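Local coordinates for Lmo2051 protein (Listeria monocytogenes, PDB 3I18) that probably works as an ATP-dependent serine peptidase of the Lon (S16) family, of which this chain is the PDZ domain, at residues 7-12 and 87-92; 47-52 and 80-85; 54-59 and 69-74. All coordinates share one frame; numbering follows the deposited sequence.

Interaction 1: 7-12 and 87-92; sequences DGVYVM and ITLVDD. Unlike the reference sequence in segment 7-12: Met12 (reference Leu).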
loop_
_atom_site.group_PDB
_atom_site.type_symbol
_atom_site.label_atom_id
_atom_site.label_comp_id
_atom_site.label_asym_id
_atom_site.label_seq_id
_atom_site.Cartn_x
_atom_site.Cartn_y
_atom_site.Cartn_z
ATOM N N ASP A 7 12.138 6.679 -1.335
ATOM C CA ASP A 7 10.963 7.301 -1.933
ATOM C C ASP A 7 9.638 6.687 -1.489
ATOM O O ASP A 7 8.613 7.368 -1.476
ATOM C CB ASP A 7 11.057 7.240 -3.458
ATOM C CG ASP A 7 12.352 7.824 -3.988
ATOM O OD1 ASP A 7 12.695 8.963 -3.601
ATOM O OD2 ASP A 7 13.020 7.144 -4.796
ATOM N N GLY A 8 9.660 5.410 -1.124
ATOM C CA GLY A 8 8.443 4.739 -0.701
ATOM C C GLY A 8 8.397 3.306 -1.201
ATOM O O GLY A 8 9.437 2.668 -1.377
ATOM N N VAL A 9 7.194 2.793 -1.436
ATOM C CA VAL A 9 7.037 1.425 -1.915
ATOM C C VAL A 9 6.419 1.380 -3.318
ATOM O O VAL A 9 5.442 2.071 -3.594
ATOM C CB VAL A 9 6.164 0.597 -0.931
ATOM C CG1 VAL A 9 4.769 1.199 -0.822
ATOM C CG2 VAL A 9 6.080 -0.844 -1.396
ATOM N N TYR A 10 7.002 0.577 -4.206
ATOM C CA TYR A 10 6.475 0.447 -5.565
ATOM C C TYR A 10 5.538 -0.750 -5.650
ATOM O O TYR A 10 5.887 -1.855 -5.227
ATOM C CB TYR A 10 7.609 0.276 -6.582
ATOM C CG TYR A 10 8.457 1.512 -6.769
ATOM C CD1 TYR A 10 9.515 1.793 -5.907
ATOM C CD2 TYR A 10 8.180 2.419 -7.792
ATOM C CE1 TYR A 10 10.277 2.950 -6.059
ATOM C CE2 TYR A 10 8.933 3.581 -7.951
ATOM C CZ TYR A 10 9.976 3.837 -7.083
ATOM O OH TYR A 10 10.713 4.991 -7.230
ATOM N N VAL A 11 4.348 -0.522 -6.193
ATOM C CA VAL A 11 3.346 -1.573 -6.338
ATOM C C VAL A 11 3.714 -2.473 -7.517
ATOM O O VAL A 11 4.041 -1.985 -8.597
ATOM C CB VAL A 11 1.945 -0.966 -6.589
ATOM C CG1 VAL A 11 0.920 -2.071 -6.791
ATOM C CG2 VAL A 11 1.549 -0.085 -5.415
HETATM N N MSE A 12 3.656 -3.785 -7.318
HETATM C CA MSE A 12 4.006 -4.712 -8.389
HETATM C C MSE A 12 2.810 -5.458 -8.942
HETATM O O MSE A 12 2.837 -5.939 -10.074
HETATM C CB MSE A 12 5.048 -5.717 -7.901
HETATM C CG MSE A 12 5.397 -6.774 -8.929
HETATM SE SE MSE A 12 6.996 -7.678 -8.463
HETATM C CE MSE A 12 6.321 -8.714 -6.975
ATOM N N ILE A 87 -2.156 -5.857 -2.427
ATOM C CA ILE A 87 -1.111 -5.639 -3.420
ATOM C C ILE A 87 0.198 -6.346 -3.070
ATOM O O ILE A 87 0.426 -6.724 -1.917
ATOM C CB ILE A 87 -0.785 -4.134 -3.535
ATOM C CG1 ILE A 87 -0.369 -3.595 -2.159
ATOM C CG2 ILE A 87 -1.989 -3.366 -4.058
ATOM C CD1 ILE A 87 -0.066 -2.098 -2.123
ATOM N N THR A 88 1.055 -6.540 -4.069
ATOM C CA THR A 88 2.371 -7.115 -3.823
ATOM C C THR A 88 3.317 -5.951 -4.096
ATOM O O THR A 88 2.996 -5.051 -4.883
ATOM C CB THR A 88 2.710 -8.307 -4.763
ATOM O OG1 THR A 88 2.607 -7.896 -6.132
ATOM C CG2 THR A 88 1.761 -9.473 -4.511
ATOM N N LEU A 89 4.469 -5.960 -3.438
ATOM C CA LEU A 89 5.453 -4.890 -3.572
ATOM C C LEU A 89 6.748 -5.395 -4.188
ATOM O O LEU A 89 7.090 -6.570 -4.060
ATOM C CB LEU A 89 5.764 -4.311 -2.190
ATOM C CG LEU A 89 4.563 -4.084 -1.259
ATOM C CD1 LEU A 89 5.042 -3.701 0.138
ATOM C CD2 LEU A 89 3.668 -3.016 -1.839
ATOM N N VAL A 90 7.482 -4.500 -4.842
ATOM C CA VAL A 90 8.745 -4.885 -5.465
ATOM C C VAL A 90 9.735 -5.433 -4.434
ATOM O O VAL A 90 10.581 -6.268 -4.757
ATOM C CB VAL A 90 9.376 -3.690 -6.212
ATOM C CG1 VAL A 90 10.781 -4.044 -6.677
ATOM C CG2 VAL A 90 8.508 -3.323 -7.408
ATOM N N ASP A 91 9.614 -4.975 -3.191
ATOM C CA ASP A 91 10.506 -5.428 -2.127
ATOM C C ASP A 91 10.295 -6.912 -1.834
ATOM O O ASP A 91 11.181 -7.579 -1.295
ATOM C CB ASP A 91 10.266 -4.617 -0.848
ATOM C CG ASP A 91 11.445 -4.679 0.114
ATOM O OD1 ASP A 91 12.499 -4.076 -0.193
ATOM O OD2 ASP A 91 11.322 -5.330 1.175
ATOM N N ASP A 92 9.121 -7.431 -2.185
ATOM C CA ASP A 92 8.832 -8.840 -1.950
ATOM C C ASP A 92 9.809 -9.726 -2.722
ATOM O O ASP A 92 10.046 -10.876 -2.349
ATOM C CB ASP A 92 7.388 -9.183 -2.346
ATOM C CG ASP A 92 6.357 -8.526 -1.440
ATOM O OD1 ASP A 92 6.591 -8.460 -0.212
ATOM O OD2 ASP A 92 5.299 -8.093 -1.949
#
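The first and last strands of the PDZ sheet meet here, through the antiparallel non-hydrogen-bonded pair Val11 and Leu89. The short segments 9-12 and 87-89 are splayed by 123° between their N-to-C directions, so the regular pairing is brief. Two backbone bonds frame it. Met12 N gives a nearly straight bond to Thr88 O at 2.8 Å. Val90 N reaches Tyr10 O at 3.1 Å, just as the chain leaves the strand for a 3-10 turn. Leu89 N and the carboxylate of Asp92 close that turn: Leu89 N donates to Asp92 OD2 at 2.7 Å and comes from above the carboxylate plane. Asp92 N returns a bond to Leu89 O.

On the inner side, Val9 and Leu89 cross at about a right angle. Val9 chi1, 61°, puts CG1 between the backbone N and the carbonyl carbon, which leaves CG2 anti to N and facing Leu89. Val9 CG2 rests over Leu89 CG, among its three carbon branches, 3.3 Å from Leu89 CD2, 3.4 Å from Leu89 CD1 and 3.6 Å from Leu89 CB. The first two gaps are shorter than usual van der Waals contact. Val11 CG2 and Ile87 CD1 add a looser contact. On the outer side, Tyr10 CB rests on Val90 CG2 at 3.8 Å. Met12, a selenomethionine that differs from the reference sequence, touches Thr88 OG1 through its CB. Its chain bends at chi3, 72°, and Met12 CE ends 3.7 Å from Leu89 O.

Val9 and Val11 also touch Ile30 of strand 29-33. Asp92 OD1 bonds His100 of the C-terminal tag. The chemistry is therefore divided: a few backbone bonds and a turn-closing carboxylate fix the strand ends, while tight aliphatic contact fills the buried side.

Interaction 2: 47-52 and 80-85; sequences YIHSKK and KGTPGI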
loop_
_atom_site.group_PDB
_atom_site.type_symbol
_atom_site.label_atom_id
_atom_site.label_comp_id
_atom_site.label_asym_id
_atom_site.label_seq_id
_atom_site.Cartn_x
_atom_site.Cartn_y
_atom_site.Cartn_z
ATOM N N TYR A 47 2.477 -1.189 9.794
ATOM C CA TYR A 47 1.411 -0.234 10.030
ATOM C C TYR A 47 0.060 -0.776 9.595
ATOM O O TYR A 47 -0.916 -0.698 10.348
ATOM C CB TYR A 47 1.707 1.083 9.310
ATOM C CG TYR A 47 0.651 2.121 9.575
ATOM C CD1 TYR A 47 -0.418 2.298 8.694
ATOM C CD2 TYR A 47 0.677 2.877 10.747
ATOM C CE1 TYR A 47 -1.436 3.198 8.981
ATOM C CE2 TYR A 47 -0.335 3.781 11.044
ATOM C CZ TYR A 47 -1.389 3.934 10.159
ATOM O OH TYR A 47 -2.413 4.800 10.463
ATOM N N ILE A 48 0.006 -1.340 8.391
ATOM C CA ILE A 48 -1.238 -1.898 7.869
ATOM C C ILE A 48 -1.734 -2.986 8.819
ATOM O O ILE A 48 -2.914 -3.021 9.168
ATOM C CB ILE A 48 -1.027 -2.489 6.449
ATOM C CG1 ILE A 48 -0.683 -1.361 5.461
ATOM C CG2 ILE A 48 -2.278 -3.221 6.006
ATOM C CD1 ILE A 48 -0.168 -1.843 4.120
ATOM N N HIS A 49 -0.822 -3.854 9.257
ATOM C CA HIS A 49 -1.182 -4.941 10.168
ATOM C C HIS A 49 -1.682 -4.453 11.525
ATOM O O HIS A 49 -2.305 -5.215 12.264
ATOM C CB HIS A 49 0.003 -5.884 10.392
ATOM C CG HIS A 49 0.363 -6.709 9.196
ATOM N ND1 HIS A 49 1.246 -7.765 9.263
ATOM C CD2 HIS A 49 -0.038 -6.637 7.903
ATOM C CE1 HIS A 49 1.372 -8.309 8.066
ATOM N NE2 HIS A 49 0.602 -7.644 7.223
ATOM N N SER A 50 -1.406 -3.196 11.863
ATOM C CA SER A 50 -1.857 -2.653 13.136
ATOM C C SER A 50 -3.299 -2.186 13.010
ATOM O O SER A 50 -3.923 -1.760 13.985
ATOM C CB SER A 50 -0.960 -1.484 13.581
ATOM O OG SER A 50 -1.184 -0.302 12.822
ATOM N N LYS A 51 -3.835 -2.264 11.798
ATOM C CA LYS A 51 -5.209 -1.848 11.559
ATOM C C LYS A 51 -6.133 -3.059 11.520
ATOM O O LYS A 51 -5.715 -4.181 11.819
ATOM C CB LYS A 51 -5.288 -1.061 10.249
ATOM C CG LYS A 51 -4.381 0.153 10.249
ATOM C CD LYS A 51 -4.671 1.044 11.456
ATOM C CE LYS A 51 -3.612 2.124 11.621
ATOM N NZ LYS A 51 -4.021 3.194 12.589
ATOM N N LYS A 52 -7.390 -2.831 11.155
ATOM C CA LYS A 52 -8.378 -3.904 11.094
ATOM C C LYS A 52 -9.002 -3.977 9.718
ATOM O O LYS A 52 -9.084 -2.968 9.014
ATOM C CB LYS A 52 -9.497 -3.656 12.110
ATOM C CG LYS A 52 -9.050 -3.532 13.552
ATOM C CD LYS A 52 -9.952 -2.556 14.296
ATOM C CE LYS A 52 -11.419 -2.948 14.209
ATOM N NZ LYS A 52 -12.295 -1.945 14.887
ATOM N N LYS A 80 -6.019 -16.116 7.718
ATOM C CA LYS A 80 -5.937 -15.801 9.141
ATOM C C LYS A 80 -6.563 -14.449 9.466
ATOM O O LYS A 80 -6.625 -14.054 10.628
ATOM C CB LYS A 80 -4.478 -15.830 9.614
ATOM C CG LYS A 80 -3.893 -17.232 9.693
ATOM C CD LYS A 80 -4.754 -18.131 10.572
ATOM C CE LYS A 80 -4.249 -19.563 10.570
ATOM N NZ LYS A 80 -5.149 -20.463 11.348
ATOM N N GLY A 81 -7.018 -13.736 8.438
ATOM C CA GLY A 81 -7.656 -12.449 8.663
ATOM C C GLY A 81 -6.737 -11.240 8.706
ATOM O O GLY A 81 -7.147 -10.164 9.149
ATOM N N THR A 82 -5.503 -11.405 8.247
ATOM C CA THR A 82 -4.541 -10.301 8.244
ATOM C C THR A 82 -5.050 -9.193 7.330
ATOM O O THR A 82 -5.417 -9.450 6.194
ATOM C CB THR A 82 -3.174 -10.774 7.738
ATOM O OG1 THR A 82 -2.705 -11.857 8.557
ATOM C CG2 THR A 82 -2.172 -9.635 7.787
ATOM N N PRO A 83 -5.081 -7.941 7.817
ATOM C CA PRO A 83 -5.558 -6.800 7.025
ATOM C C PRO A 83 -4.551 -6.466 5.931
ATOM O O PRO A 83 -3.350 -6.623 6.135
ATOM C CB PRO A 83 -5.657 -5.668 8.058
ATOM C CG PRO A 83 -5.628 -6.369 9.400
ATOM C CD PRO A 83 -4.677 -7.505 9.161
ATOM N N GLY A 84 -5.041 -6.011 4.781
ATOM C CA GLY A 84 -4.158 -5.657 3.688
ATOM C C GLY A 84 -4.845 -4.802 2.637
ATOM O O GLY A 84 -6.072 -4.736 2.579
ATOM N N ILE A 85 -4.048 -4.128 1.814
ATOM C CA ILE A 85 -4.578 -3.299 0.747
ATOM C C ILE A 85 -4.931 -4.206 -0.430
ATOM O O ILE A 85 -5.860 -3.928 -1.193
ATOM C CB ILE A 85 -3.529 -2.260 0.293
ATOM C CG1 ILE A 85 -3.192 -1.335 1.453
ATOM C CG2 ILE A 85 -4.059 -1.454 -0.904
ATOM C CD1 ILE A 85 -2.038 -0.383 1.161
HETATM O O HOH W 1 -0.951 -6.536 4.773
#
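Pro83 O receives a water hydrogen bond at 2.8 Å, and the same water accepts a weak bond from His49 NE2. That water lies at the edge of the His49 ring, in its plane. The CG2 methyl of Ile48 also lies 3.6 Å from Pro83 O.

Thr82 comes at the imidazole from another direction. Its CG2 lies over one ring face, 3.7 Å from the centroid and 20° off the normal, a CH-pi contact shifted toward NE2. CG2 of Thr82 is anti to its backbone N (N-CA-CB-OG1 torsion -57°), while its OG1 is bonded to Asp78. The His49 ring is thus met by a methyl on one face and by water at its edge.

Pro83 fits against the chain just after the helix: its CG is 3.3 Å from Lys51 O. The backbone there turns tightly, with Lys51 N bonded to Ile48 O and both N and OG of Ser50 donating to Tyr47 O. Deeper in, Ile48 and Ile85 cross at about a right angle, their CD1 atoms 3.8 Å apart. Ile48 CG2 lies 3.9 Å from Gly84 CA.

The end of helix 41-49 thus packs on the strand entry Pro83-Gly84-Ile85. The backbone of Ile85 also bonds His100 of the C-terminal tag. Both features are consistent with the carboxylate-binding loop end of a PDZ peptide groove, with the tag lying in it.

Interaction 3: 54-59 and 69-74; sequences GDTVKI and QADIKL
The CG2 methyl of Thr56 overlaps Asp71 CB at 3.6 Å, the two side chains crossing obliquely on the outer face of the hairpin. Lys58 lies on this face too. Its CB is 3.7 Å from Asp71 OD1, but Lys58 NZ is 6.8 Å from that oxygen, so the opposite charges are near without touching. Lys73 CE lies 3.7 Å from Gly54 O, its chain bent at chi3.

The other face is aliphatic. Val57 and Leu74 cross at about a right angle, with Val57 CG2 4.0 Å from Leu74 CD2. Val57 chi1, -67°, turns CG1 anti to the carbonyl carbon, which leaves Val57 CG2 beside Ile72 O, 3.4 Å away. Ile59 CG1 meets Ile72 CD1 at 3.9 Å.

Between the faces runs an antiparallel ladder. Val57 with Ile72 and Ile59 with Ala70 are the hydrogen-bonded pairs, each joined by two bonds. Leu74 N then bonds Asp55 O at 2.8 Å, and Gly54 N bonds Leu74 O. Asp55 OD2 takes Lys52 N, which ties the hairpin's entrance to the chain following the helix.

Strands 56-63 and 66-76 form a beta hairpin inside the sheet. Strand 29-33 flanks it on one side, through Ile33 and Ile30, and strand 83-89 on the other, where Ile85 touches Ile59, Ile72 and Leu74. Lys51, just beyond helix 41-49, touches Leu74.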
loop_
_atom_site.group_PDB
_atom_site.type_symbol
_atom_site.label_atom_id
_atom_site.label_comp_id
_atom_site.label_asym_id
_atom_site.label_seq_id
_atom_site.Cartn_x
_atom_site.Cartn_y
_atom_site.Cartn_z
ATOM N N GLY A 54 -11.557 -3.717 7.019
ATOM C CA GLY A 54 -12.681 -2.797 7.021
ATOM C C GLY A 54 -12.280 -1.361 7.295
ATOM O O GLY A 54 -13.049 -0.436 7.027
ATOM N N ASP A 55 -11.087 -1.170 7.850
ATOM C CA ASP A 55 -10.592 0.179 8.132
ATOM C C ASP A 55 -10.278 0.856 6.812
ATOM O O ASP A 55 -10.156 0.203 5.781
ATOM C CB ASP A 55 -9.314 0.139 8.976
ATOM C CG ASP A 55 -9.585 -0.095 10.448
ATOM O OD1 ASP A 55 -10.771 -0.149 10.849
ATOM O OD2 ASP A 55 -8.604 -0.223 11.211
ATOM N N THR A 56 -10.138 2.173 6.859
ATOM C CA THR A 56 -9.841 2.956 5.677
ATOM C C THR A 56 -8.473 3.604 5.839
ATOM O O THR A 56 -8.175 4.176 6.890
ATOM C CB THR A 56 -10.890 4.071 5.487
ATOM O OG1 THR A 56 -12.178 3.482 5.270
ATOM C CG2 THR A 56 -10.521 4.952 4.311
ATOM N N VAL A 57 -7.626 3.493 4.821
ATOM C CA VAL A 57 -6.307 4.124 4.882
ATOM C C VAL A 57 -6.199 5.170 3.783
ATOM O O VAL A 57 -6.703 4.971 2.678
ATOM C CB VAL A 57 -5.144 3.099 4.704
ATOM C CG1 VAL A 57 -5.090 2.149 5.894
ATOM C CG2 VAL A 57 -5.308 2.325 3.412
ATOM N N LYS A 58 -5.554 6.290 4.090
ATOM C CA LYS A 58 -5.369 7.352 3.108
ATOM C C LYS A 58 -4.051 7.068 2.420
ATOM O O LYS A 58 -3.020 6.949 3.081
ATOM C CB LYS A 58 -5.311 8.730 3.782
ATOM C CG LYS A 58 -5.083 9.877 2.795
ATOM C CD LYS A 58 -5.332 11.247 3.421
ATOM C CE LYS A 58 -4.372 11.527 4.566
ATOM N NZ LYS A 58 -4.586 12.882 5.168
ATOM N N ILE A 59 -4.083 6.958 1.096
ATOM C CA ILE A 59 -2.877 6.650 0.339
ATOM C C ILE A 59 -2.453 7.770 -0.603
ATOM O O ILE A 59 -3.254 8.235 -1.417
ATOM C CB ILE A 59 -3.068 5.352 -0.505
ATOM C CG1 ILE A 59 -3.377 4.156 0.401
ATOM C CG2 ILE A 59 -1.809 5.060 -1.308
ATOM C CD1 ILE A 59 -2.226 3.736 1.296
ATOM N N GLN A 69 -4.093 11.062 -4.527
ATOM C CA GLN A 69 -4.436 10.735 -3.154
ATOM C C GLN A 69 -5.815 10.115 -3.148
ATOM O O GLN A 69 -6.720 10.586 -3.834
ATOM C CB GLN A 69 -4.447 11.991 -2.290
ATOM C CG GLN A 69 -4.635 11.702 -0.814
ATOM C CD GLN A 69 -4.782 12.963 0.005
ATOM O OE1 GLN A 69 -5.803 13.646 -0.071
ATOM N NE2 GLN A 69 -3.758 13.288 0.784
ATOM N N ALA A 70 -5.983 9.057 -2.373
ATOM C CA ALA A 70 -7.280 8.408 -2.310
ATOM C C ALA A 70 -7.355 7.493 -1.109
ATOM O O ALA A 70 -6.334 7.087 -0.552
ATOM C CB ALA A 70 -7.522 7.620 -3.590
ATOM N N ASP A 71 -8.578 7.178 -0.708
ATOM C CA ASP A 71 -8.805 6.292 0.416
ATOM C C ASP A 71 -9.019 4.887 -0.110
ATOM O O ASP A 71 -9.625 4.692 -1.169
ATOM C CB ASP A 71 -10.047 6.714 1.205
ATOM C CG ASP A 71 -9.830 7.963 2.013
ATOM O OD1 ASP A 71 -8.760 8.088 2.648
ATOM O OD2 ASP A 71 -10.743 8.821 2.029
ATOM N N ILE A 72 -8.518 3.907 0.631
ATOM C CA ILE A 72 -8.676 2.518 0.234
ATOM C C ILE A 72 -9.108 1.736 1.460
ATOM O O ILE A 72 -8.538 1.893 2.533
ATOM C CB ILE A 72 -7.359 1.947 -0.325
ATOM C CG1 ILE A 72 -6.909 2.791 -1.521
ATOM C CG2 ILE A 72 -7.558 0.501 -0.768
ATOM C CD1 ILE A 72 -5.625 2.291 -2.175
ATOM N N LYS A 73 -10.146 0.924 1.305
ATOM C CA LYS A 73 -10.634 0.119 2.412
ATOM C C LYS A 73 -9.788 -1.141 2.480
ATOM O O LYS A 73 -9.485 -1.756 1.452
ATOM C CB LYS A 73 -12.113 -0.232 2.206
ATOM C CG LYS A 73 -12.738 -1.058 3.326
ATOM C CD LYS A 73 -14.251 -0.872 3.372
ATOM C CE LYS A 73 -14.610 0.553 3.787
ATOM N NZ LYS A 73 -16.078 0.754 3.967
ATOM N N LEU A 74 -9.395 -1.516 3.691
ATOM C CA LEU A 74 -8.574 -2.706 3.885
ATOM C C LEU A 74 -9.451 -3.942 3.818
ATOM O O LEU A 74 -10.598 -3.925 4.258
ATOM C CB LEU A 74 -7.877 -2.649 5.242
ATOM C CG LEU A 74 -6.873 -1.505 5.424
ATOM C CD1 LEU A 74 -6.203 -1.645 6.772
ATOM C CD2 LEU A 74 -5.832 -1.562 4.308
#

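From the N terminus, strand 9-14 opens the widest loop, which interaction 1 closes only when the chain reaches 87-92. Inside it, interaction 2 joins the end of helix 41-49 to the start of strand 83-89. Interaction 3 is nested deeper still, closing the hairpin of 54-59 and 69-74. No loops cross. Interactions 2 and 3 touch, Gly84 O meeting Leu74 CD2, and their centres are 12 Å apart. Interactions 1 and 3 lie on opposite sides of the chain's centre, about 17 Å between centres. Strand 83-89 serves both 1 and 2, so together the contacts tie the helix, the hairpin and the sheet's two terminal strands.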